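Phytanoyl-CoA dioxygenase (Streptomyces malaysiense, PDB 6ZYL) catalyses the beta-hydroxylation of thioholgamide as the non-heme monooxygenase ThoJ, probably using iron and 2-oxoglutarate as its family generally does. Local coordinates at residues E55-L60 against G228-A233; I89-A94 against E264-S269; M160-G165 against S210-A215. All blocks are in the same frame, centred on the assembly; numbering follows the deposited sequence.

Contact 1 of 3, residues E55-L60 against G228-A233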
loop_
_atom_site.group_PDB
_atom_site.type_symbol
_atom_site.label_atom_id
_atom_site.label_comp_id
_atom_site.label_asym_id
_atom_site.label_seq_id
_atom_site.Cartn_x
_atom_site.Cartn_y
_atom_site.Cartn_z
ATOM N N GLU A 55 -17.513 -5.045 -1.189
ATOM C CA GLU A 55 -16.872 -6.328 -0.923
ATOM C C GLU A 55 -15.845 -6.208 0.195
ATOM O O GLU A 55 -15.692 -7.128 1.007
ATOM C CB GLU A 55 -16.225 -6.855 -2.204
ATOM C CG GLU A 55 -17.226 -7.116 -3.316
ATOM C CD GLU A 55 -16.571 -7.488 -4.632
ATOM O OE1 GLU A 55 -15.342 -7.707 -4.651
ATOM O OE2 GLU A 55 -17.291 -7.563 -5.650
ATOM N N CYS A 56 -15.178 -5.084 0.293
ATOM C CA CYS A 56 -14.234 -4.872 1.350
ATOM C C CYS A 56 -14.920 -4.840 2.701
ATOM O O CYS A 56 -14.468 -5.400 3.620
ATOM C CB CYS A 56 -13.452 -3.603 1.106
ATOM S SG CYS A 56 -12.487 -2.997 2.432
ATOM N N GLN A 57 -16.033 -4.160 2.765
ATOM C CA GLN A 57 -16.820 -4.055 3.976
ATOM C C GLN A 57 -17.398 -5.419 4.394
ATOM O O GLN A 57 -17.420 -5.744 5.520
ATOM C CB GLN A 57 -17.840 -2.938 3.887
ATOM C CG GLN A 57 -17.200 -1.578 3.931
ATOM C CD GLN A 57 -18.163 -0.440 3.784
ATOM O OE1 GLN A 57 -19.077 -0.499 3.021
ATOM N NE2 GLN A 57 -17.958 0.599 4.544
ATOM N N THR A 58 -17.811 -6.197 3.434
ATOM C CA THR A 58 -18.275 -7.525 3.677
ATOM C C THR A 58 -17.127 -8.373 4.250
ATOM O O THR A 58 -17.300 -9.069 5.172
ATOM C CB THR A 58 -18.853 -8.166 2.408
ATOM O OG1 THR A 58 -20.062 -7.531 2.063
ATOM C CG2 THR A 58 -19.125 -9.614 2.618
ATOM N N TYR A 59 -15.949 -8.237 3.697
ATOM C CA TYR A 59 -14.791 -8.942 4.156
ATOM C C TYR A 59 -14.411 -8.565 5.597
ATOM O O TYR A 59 -14.128 -9.403 6.366
ATOM C CB TYR A 59 -13.646 -8.685 3.189
ATOM C CG TYR A 59 -12.284 -8.761 3.766
ATOM C CD1 TYR A 59 -11.619 -9.965 3.859
ATOM C CD2 TYR A 59 -11.653 -7.657 4.205
ATOM C CE1 TYR A 59 -10.385 -10.049 4.383
ATOM C CE2 TYR A 59 -10.408 -7.725 4.716
ATOM C CZ TYR A 59 -9.785 -8.929 4.812
ATOM O OH TYR A 59 -8.596 -8.971 5.333
ATOM N N LEU A 60 -14.465 -7.291 5.921
ATOM C CA LEU A 60 -14.117 -6.829 7.223
ATOM C C LEU A 60 -15.065 -7.393 8.275
ATOM O O LEU A 60 -14.643 -7.769 9.302
ATOM C CB LEU A 60 -14.081 -5.317 7.279
ATOM C CG LEU A 60 -12.916 -4.613 6.600
ATOM C CD1 LEU A 60 -13.104 -3.131 6.533
ATOM C CD2 LEU A 60 -11.586 -4.962 7.204
ATOM N N GLY A 228 -16.735 7.551 6.160
ATOM C CA GLY A 228 -15.400 7.004 6.260
ATOM C C GLY A 228 -14.639 7.101 4.951
ATOM O O GLY A 228 -15.213 7.080 3.863
ATOM N N ARG A 229 -13.318 7.208 5.072
ATOM C CA ARG A 229 -12.407 7.295 3.936
ATOM C C ARG A 229 -11.657 5.975 3.825
ATOM O O ARG A 229 -10.958 5.579 4.763
ATOM C CB ARG A 229 -11.440 8.464 4.120
ATOM C CG ARG A 229 -10.502 8.717 2.959
ATOM C CD ARG A 229 -9.091 8.990 3.466
ATOM N NE ARG A 229 -8.389 7.751 3.784
ATOM C CZ ARG A 229 -7.096 7.670 4.074
ATOM N NH1 ARG A 229 -6.345 8.763 4.092
ATOM N NH2 ARG A 229 -6.549 6.492 4.341
ATOM N N PHE A 230 -11.808 5.297 2.688
ATOM C CA PHE A 230 -11.263 3.957 2.488
ATOM C C PHE A 230 -10.224 3.992 1.378
ATOM O O PHE A 230 -10.536 4.373 0.245
ATOM C CB PHE A 230 -12.363 2.951 2.127
ATOM C CG PHE A 230 -13.246 2.565 3.276
ATOM C CD1 PHE A 230 -14.164 3.462 3.792
ATOM C CD2 PHE A 230 -13.172 1.297 3.827
ATOM C CE1 PHE A 230 -14.981 3.109 4.846
ATOM C CE2 PHE A 230 -13.985 0.937 4.884
ATOM C CZ PHE A 230 -14.892 1.845 5.395
ATOM N N ASN A 231 -9.005 3.560 1.691
ATOM C CA ASN A 231 -7.938 3.469 0.706
ATOM C C ASN A 231 -7.243 2.120 0.827
ATOM O O ASN A 231 -7.041 1.607 1.931
ATOM C CB ASN A 231 -6.939 4.609 0.877
ATOM C CG ASN A 231 -7.551 5.961 0.553
ATOM O OD1 ASN A 231 -8.208 6.575 1.393
ATOM N ND2 ASN A 231 -7.352 6.422 -0.678
ATOM N N PHE A 232 -6.899 1.550 -0.324
ATOM C CA PHE A 232 -6.292 0.229 -0.438
ATOM C C PHE A 232 -4.921 0.422 -1.075
ATOM O O PHE A 232 -4.825 0.829 -2.238
ATOM C CB PHE A 232 -7.187 -0.693 -1.264
ATOM C CG PHE A 232 -6.616 -2.057 -1.499
ATOM C CD1 PHE A 232 -6.482 -2.961 -0.457
ATOM C CD2 PHE A 232 -6.231 -2.444 -2.770
ATOM C CE1 PHE A 232 -5.960 -4.221 -0.681
ATOM C CE2 PHE A 232 -5.708 -3.701 -3.000
ATOM C CZ PHE A 232 -5.573 -4.591 -1.955
ATOM N N ALA A 233 -3.868 0.147 -0.310
ATOM C CA ALA A 233 -2.497 0.420 -0.723
ATOM C C ALA A 233 -1.797 -0.872 -1.120
ATOM O O ALA A 233 -1.924 -1.896 -0.442
ATOM C CB ALA A 233 -1.718 1.108 0.399
#
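Q57 and L60, one helical turn apart, both reach the ring of F230, and no hydrogen bond crosses between the segments. The polar part of the contact is amide against ring. NE2 of Q57 comes to 3.4 Å from CZ of F230, its closest ring atom, and the amide and ring planes stand 86° apart. The approach is oblique, so the amide neither lies flat on the phenyl nor meets it squarely at the rim. Beyond CG the Q57 chain runs extended, which carries the amide across to the far end of the ring.

The apolar part is looser. CD1 of L60 stands 4.5 Å from CE2 of F230, near the ring plane and therefore at its edge. With CG anti to its carbonyl carbon (chi1 -74°), F230 directs its ring at the helix and accounts for 66 of the 123 Å² buried. A helical bond from L60 N to C56 O, 3.0 Å long, holds that turn in shape.

Strand 229-237, which carries F230, lies between strands 143-149 and 107-117; F230 also touches I116, and C56 touches L114. Further along the same strand, F232 meets W85 of helix 84-90 edge-to-face. Helix 46-66 is thus packed against the seven-stranded sheet, with helix 84-90 beside it.

Contact 2 of 3, residues I89-A94 against E264-S269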
loop_
_atom_site.group_PDB
_atom_site.type_symbol
_atom_site.label_atom_id
_atom_site.label_comp_id
_atom_site.label_asym_id
_atom_site.label_seq_id
_atom_site.Cartn_x
_atom_site.Cartn_y
_atom_site.Cartn_z
ATOM N N ILE A 89 -7.960 -6.459 -7.405
ATOM C CA ILE A 89 -7.433 -5.115 -7.623
ATOM C C ILE A 89 -5.940 -5.165 -7.926
ATOM O O ILE A 89 -5.459 -4.504 -8.852
ATOM C CB ILE A 89 -7.737 -4.214 -6.413
ATOM C CG1 ILE A 89 -9.247 -3.978 -6.309
ATOM C CG2 ILE A 89 -6.997 -2.893 -6.539
ATOM C CD1 ILE A 89 -9.672 -3.093 -5.158
ATOM N N VAL A 90 -5.179 -5.944 -7.150
ATOM C CA VAL A 90 -3.733 -5.953 -7.351
ATOM C C VAL A 90 -3.357 -6.559 -8.697
ATOM O O VAL A 90 -2.224 -6.381 -9.159
ATOM C CB VAL A 90 -3.002 -6.695 -6.214
ATOM C CG1 VAL A 90 -3.424 -6.145 -4.856
ATOM C CG2 VAL A 90 -3.244 -8.198 -6.296
ATOM N N HIS A 91 -4.274 -7.276 -9.343
ATOM C CA HIS A 91 -4.044 -7.817 -10.676
ATOM C C HIS A 91 -4.706 -6.989 -11.772
ATOM O O HIS A 91 -4.659 -7.384 -12.940
ATOM C CB HIS A 91 -4.546 -9.264 -10.754
ATOM C CG HIS A 91 -3.697 -10.239 -9.997
ATOM N ND1 HIS A 91 -3.877 -10.496 -8.655
ATOM C CD2 HIS A 91 -2.662 -11.016 -10.393
ATOM C CE1 HIS A 91 -2.988 -11.390 -8.257
ATOM N NE2 HIS A 91 -2.239 -11.721 -9.292
ATOM N N HIS A 92 -5.307 -5.857 -11.428
ATOM C CA HIS A 92 -6.021 -5.060 -12.413
ATOM C C HIS A 92 -5.062 -4.579 -13.497
ATOM O O HIS A 92 -4.016 -3.995 -13.178
ATOM C CB HIS A 92 -6.693 -3.868 -11.738
ATOM C CG HIS A 92 -7.719 -3.194 -12.591
ATOM N ND1 HIS A 92 -7.384 -2.369 -13.642
ATOM C CD2 HIS A 92 -9.072 -3.232 -12.557
ATOM C CE1 HIS A 92 -8.487 -1.925 -14.217
ATOM N NE2 HIS A 92 -9.524 -2.434 -13.577
ATOM N N PRO A 93 -5.380 -4.787 -14.778
ATOM C CA PRO A 93 -4.414 -4.431 -15.833
ATOM C C PRO A 93 -4.047 -2.959 -15.863
ATOM O O PRO A 93 -2.902 -2.626 -16.193
ATOM C CB PRO A 93 -5.128 -4.853 -17.128
ATOM C CG PRO A 93 -6.161 -5.859 -16.701
ATOM C CD PRO A 93 -6.590 -5.434 -15.319
ATOM N N ALA A 94 -4.983 -2.061 -15.543
ATOM C CA ALA A 94 -4.659 -0.638 -15.552
ATOM C C ALA A 94 -3.581 -0.318 -14.524
ATOM O O ALA A 94 -2.665 0.468 -14.792
ATOM C CB ALA A 94 -5.915 0.192 -15.288
ATOM N N GLU A 264 4.300 -16.601 -3.683
ATOM C CA GLU A 264 2.982 -16.767 -3.096
ATOM C C GLU A 264 2.006 -17.206 -4.186
ATOM O O GLU A 264 2.365 -17.335 -5.360
ATOM C CB GLU A 264 2.544 -15.467 -2.416
ATOM C CG GLU A 264 3.340 -15.161 -1.147
ATOM C CD GLU A 264 3.231 -13.713 -0.695
ATOM O OE1 GLU A 264 2.658 -12.890 -1.438
ATOM O OE2 GLU A 264 3.727 -13.399 0.409
ATOM N N ARG A 265 0.759 -17.452 -3.792
ATOM C CA ARG A 265 -0.266 -17.915 -4.713
ATOM C C ARG A 265 -1.521 -17.065 -4.575
ATOM O O ARG A 265 -1.826 -16.545 -3.499
ATOM C CB ARG A 265 -0.628 -19.393 -4.465
ATOM C CG ARG A 265 0.528 -20.264 -4.004
ATOM C CD ARG A 265 0.334 -21.715 -4.428
ATOM N NE ARG A 265 -0.606 -22.431 -3.568
ATOM C CZ ARG A 265 -0.261 -23.103 -2.474
ATOM N NH1 ARG A 265 1.009 -23.157 -2.093
ATOM N NH2 ARG A 265 -1.189 -23.724 -1.756
ATOM N N ARG A 266 -2.256 -16.944 -5.678
ATOM C CA ARG A 266 -3.535 -16.252 -5.639
ATOM C C ARG A 266 -4.582 -17.131 -4.960
ATOM O O ARG A 266 -4.569 -18.354 -5.132
ATOM C CB ARG A 266 -4.005 -15.901 -7.051
ATOM C CG ARG A 266 -3.027 -15.082 -7.860
ATOM C CD ARG A 266 -3.594 -14.789 -9.242
ATOM N NE ARG A 266 -4.783 -13.943 -9.177
ATOM C CZ ARG A 266 -5.354 -13.369 -10.232
ATOM N NH1 ARG A 266 -4.847 -13.550 -11.444
ATOM N NH2 ARG A 266 -6.431 -12.612 -10.076
ATOM N N PRO A 267 -5.511 -16.547 -4.202
ATOM C CA PRO A 267 -6.571 -17.358 -3.583
ATOM C C PRO A 267 -7.557 -17.856 -4.632
ATOM O O PRO A 267 -7.990 -17.101 -5.505
ATOM C CB PRO A 267 -7.233 -16.390 -2.597
ATOM C CG PRO A 267 -7.022 -15.030 -3.227
ATOM C CD PRO A 267 -5.667 -15.107 -3.910
ATOM N N GLU A 268 -7.907 -19.141 -4.542
ATOM C CA GLU A 268 -8.906 -19.691 -5.451
ATOM C C GLU A 268 -10.298 -19.161 -5.132
ATOM O O GLU A 268 -11.115 -18.972 -6.041
ATOM C CB GLU A 268 -8.894 -21.218 -5.388
ATOM C CG GLU A 268 -7.573 -21.847 -5.792
ATOM C CD GLU A 268 -7.276 -21.681 -7.270
ATOM O OE1 GLU A 268 -8.227 -21.721 -8.078
ATOM O OE2 GLU A 268 -6.090 -21.510 -7.622
ATOM N N SER A 269 -10.585 -18.918 -3.856
ATOM C CA SER A 269 -11.858 -18.347 -3.439
ATOM C C SER A 269 -11.666 -17.713 -2.071
ATOM O O SER A 269 -10.680 -17.976 -1.378
ATOM C CB SER A 269 -12.967 -19.403 -3.400
ATOM O OG SER A 269 -12.608 -20.494 -2.573
#
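A histidine–arginine stack, H91 against R266, ties the turn between helices 84-90 and 93-103 to the loop that leads into the C-terminal helix 273-295. The guanidinium of R266 lies flat on the imidazole, with centres 3.4 Å apart and planes only 8° from parallel. The overlap is nearly complete: CZ sits over the middle of the ring, NE of R266 is 3.3 Å from CE1 of H91, and NH1 of R266 is 3.5 Å from CD2 of H91. The aliphatic part joins in, CD of R266 lying 3.4 Å from NE2 of H91.

The two side chains arrive from opposite directions. A bend at chi3 (65°) lays the end of the R266 chain over the ring. Although NE of R266 and NE2 of H91 are near one another, the angle is poor, and the pair is stacked without a hydrogen bond. Both groups take their polar partner from D87: ND1 of H91 bonds to its backbone oxygen, while NH2 of R266 forms a salt bridge with its OD2. These bonds probably fix how both planes are turned, and the carboxylate would offset the arginine's charge.

In the same turn, A94 N donates to ND1 of H92 (3.1 Å), 18° out of the ring plane. The arrangement is a parallel guanidinium-on-imidazole stack at the surface, beside the N-cap that H92 forms for helix 93-103.

Contact 3 of 3, residues M160-G165 against S210-A215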
loop_
_atom_site.group_PDB
_atom_site.type_symbol
_atom_site.label_atom_id
_atom_site.label_comp_id
_atom_site.label_asym_id
_atom_site.label_seq_id
_atom_site.Cartn_x
_atom_site.Cartn_y
_atom_site.Cartn_z
ATOM N N MET A 160 -4.294 12.061 2.447
ATOM C CA MET A 160 -2.847 12.121 2.560
ATOM C C MET A 160 -2.304 13.353 1.850
ATOM O O MET A 160 -2.854 13.809 0.843
ATOM C CB MET A 160 -2.260 10.849 1.952
ATOM C CG MET A 160 -0.771 10.654 2.052
ATOM S SD MET A 160 -0.404 8.903 1.756
ATOM C CE MET A 160 -1.135 8.647 0.138
ATOM N N ARG A 161 -1.226 13.904 2.404
ATOM C CA ARG A 161 -0.484 14.996 1.787
ATOM C C ARG A 161 0.906 14.505 1.408
ATOM O O ARG A 161 1.533 13.761 2.165
ATOM C CB ARG A 161 -0.325 16.195 2.728
ATOM C CG ARG A 161 -1.561 16.654 3.456
ATOM C CD ARG A 161 -1.333 18.049 4.042
ATOM N NE ARG A 161 -0.552 18.033 5.280
ATOM C CZ ARG A 161 -0.991 17.544 6.437
ATOM N NH1 ARG A 161 -2.206 17.019 6.518
ATOM N NH2 ARG A 161 -0.215 17.577 7.512
ATOM N N TYR A 162 1.403 14.950 0.257
ATOM C CA TYR A 162 2.744 14.603 -0.190
ATOM C C TYR A 162 3.684 15.796 -0.050
ATOM O O TYR A 162 3.266 16.951 -0.159
ATOM C CB TYR A 162 2.756 14.156 -1.655
ATOM C CG TYR A 162 2.155 12.804 -1.944
ATOM C CD1 TYR A 162 2.219 11.768 -1.022
ATOM C CD2 TYR A 162 1.532 12.563 -3.159
ATOM C CE1 TYR A 162 1.669 10.529 -1.307
ATOM C CE2 TYR A 162 0.986 11.338 -3.452
ATOM C CZ TYR A 162 1.054 10.324 -2.528
ATOM O OH TYR A 162 0.495 9.108 -2.839
ATOM N N ALA A 163 4.966 15.503 0.170
ATOM C CA ALA A 163 6.038 16.500 0.143
ATOM C C ALA A 163 6.830 16.271 -1.142
ATOM O O ALA A 163 7.658 15.359 -1.218
ATOM C CB ALA A 163 6.925 16.392 1.379
ATOM N N ARG A 164 6.565 17.094 -2.155
ATOM C CA ARG A 164 7.197 16.926 -3.458
ATOM C C ARG A 164 8.714 16.888 -3.330
ATOM O O ARG A 164 9.316 17.714 -2.638
ATOM C CB ARG A 164 6.767 18.066 -4.383
ATOM C CG ARG A 164 7.074 17.857 -5.855
ATOM C CD ARG A 164 6.593 19.052 -6.681
ATOM N NE ARG A 164 5.237 18.864 -7.197
ATOM C CZ ARG A 164 4.172 19.548 -6.789
ATOM N NH1 ARG A 164 4.288 20.486 -5.857
ATOM N NH2 ARG A 164 2.983 19.298 -7.322
ATOM N N GLY A 165 9.326 15.912 -3.995
ATOM C CA GLY A 165 10.766 15.780 -4.010
ATOM C C GLY A 165 11.393 15.245 -2.743
ATOM O O GLY A 165 12.620 15.100 -2.697
ATOM N N SER A 210 -3.195 6.881 -6.449
ATOM C CA SER A 210 -1.949 7.625 -6.440
ATOM C C SER A 210 -0.810 6.627 -6.298
ATOM O O SER A 210 -0.949 5.606 -5.616
ATOM C CB SER A 210 -1.916 8.641 -5.298
ATOM O OG SER A 210 -0.695 9.355 -5.301
ATOM N N VAL A 211 0.305 6.912 -6.960
ATOM C CA VAL A 211 1.509 6.093 -6.887
ATOM C C VAL A 211 2.611 6.971 -6.317
ATOM O O VAL A 211 2.901 8.038 -6.868
ATOM C CB VAL A 211 1.912 5.537 -8.261
ATOM C CG1 VAL A 211 2.985 4.466 -8.102
ATOM C CG2 VAL A 211 0.697 4.993 -8.995
ATOM N N HIS A 212 3.220 6.537 -5.218
ATOM C CA HIS A 212 4.290 7.312 -4.612
ATOM C C HIS A 212 5.469 6.424 -4.240
ATOM O O HIS A 212 5.332 5.213 -4.041
ATOM C CB HIS A 212 3.787 8.111 -3.379
ATOM C CG HIS A 212 3.346 7.267 -2.221
ATOM N ND1 HIS A 212 2.025 7.154 -1.844
ATOM C CD2 HIS A 212 4.056 6.543 -1.323
ATOM C CE1 HIS A 212 1.937 6.375 -0.780
ATOM N NE2 HIS A 212 3.156 5.989 -0.446
ATOM N N HIS A 213 6.638 7.060 -4.207
ATOM C CA HIS A 213 7.881 6.432 -3.785
ATOM C C HIS A 213 7.807 6.072 -2.307
ATOM O O HIS A 213 7.205 6.792 -1.507
ATOM C CB HIS A 213 9.032 7.408 -4.051
ATOM C CG HIS A 213 10.386 6.776 -4.109
ATOM N ND1 HIS A 213 11.152 6.563 -2.986
ATOM C CD2 HIS A 213 11.134 6.357 -5.158
ATOM C CE1 HIS A 213 12.302 6.013 -3.334
ATOM N NE2 HIS A 213 12.315 5.878 -4.648
ATOM N N LEU A 214 8.415 4.941 -1.945
ATOM C CA LEU A 214 8.394 4.521 -0.549
ATOM C C LEU A 214 9.190 5.454 0.356
ATOM O O LEU A 214 9.061 5.356 1.582
ATOM C CB LEU A 214 8.923 3.094 -0.417
ATOM C CG LEU A 214 8.046 2.002 -1.037
ATOM C CD1 LEU A 214 8.680 0.629 -0.831
ATOM C CD2 LEU A 214 6.636 2.027 -0.469
ATOM N N ALA A 215 10.005 6.342 -0.212
ATOM C CA ALA A 215 10.695 7.379 0.545
ATOM C C ALA A 215 9.972 8.720 0.476
ATOM O O ALA A 215 10.493 9.726 0.969
ATOM C CB ALA A 215 12.133 7.534 0.044
#
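Y162 reaches S210 and H212 with its phenol end, and following its side chain outward gives the contact in order. CB leaves strand 160-162 toward strand 209-212, and CG sits anti to the carbonyl carbon (chi1 -72°), which sends the ring across the gap between the strands. The two sides of the ring end then meet different partners: CE2 of Y162 is 3.2 Å from OG of S210, which lies in the ring plane at the edge, while CE1 of Y162 comes obliquely to 3.4 Å from ND1 of H212. At the tip, OH of Y162 makes two hydrogen bonds: 2.7 Å to OG of S210 and 2.7 Å to ND1 of H212. Seen from the histidine, the hydroxyl comes in at the ring edge, near its plane, although the two rings are oblique to one another, 67° between planes and 5.1 Å between centroids. OG of S210, placed anti to the backbone N, is thereby carried out toward the phenol. CE of M160 adds an apolar touch, 3.9 Å from CE1 of H212.

These four residues are buried, so the hydroxyl satisfies two interior polar atoms at once. A phenylalanine here would probably leave ND1 of H212 and OG of S210 without their shared partner. Beyond it, NE2 of H212 bonds to OD2 of D130, while the phenol ring stacks on F37.

Strands 160-162 and 209-212 belong to different sheets, their axes 10.6 Å apart and inclined by 48°. The contact spans the two sheets of what is, for a PhyH-family protein, the double-stranded beta-helix core; D130 and H218, which meets the H212 ring, probably belong to its iron-binding triad, making H212 a likely second-shell residue.

Contacts 1 and 2, 16 Å apart between centres, interlock through F232: its CE2 packs 3.8 Å from CG1 of V90 and 3.9 Å from CG2 of I89. Contact 3 is joined to contact 1 on the sheet's other side, where R229 NH1 lies 4.2 Å from M160 N, though the contact centres are 22 Å apart. Here a tartrate, probably from the crystallisation liquor, is hydrogen-bonded by R229 and lies about 4 Å from the M160 side chain, consistent with the family's 2-oxoglutarate pocket. Contact 2 lies apart from contact 3, their centres 25 Å apart on opposite sides of the chain's centre and their nearest atoms about 8 Å apart, with no touch.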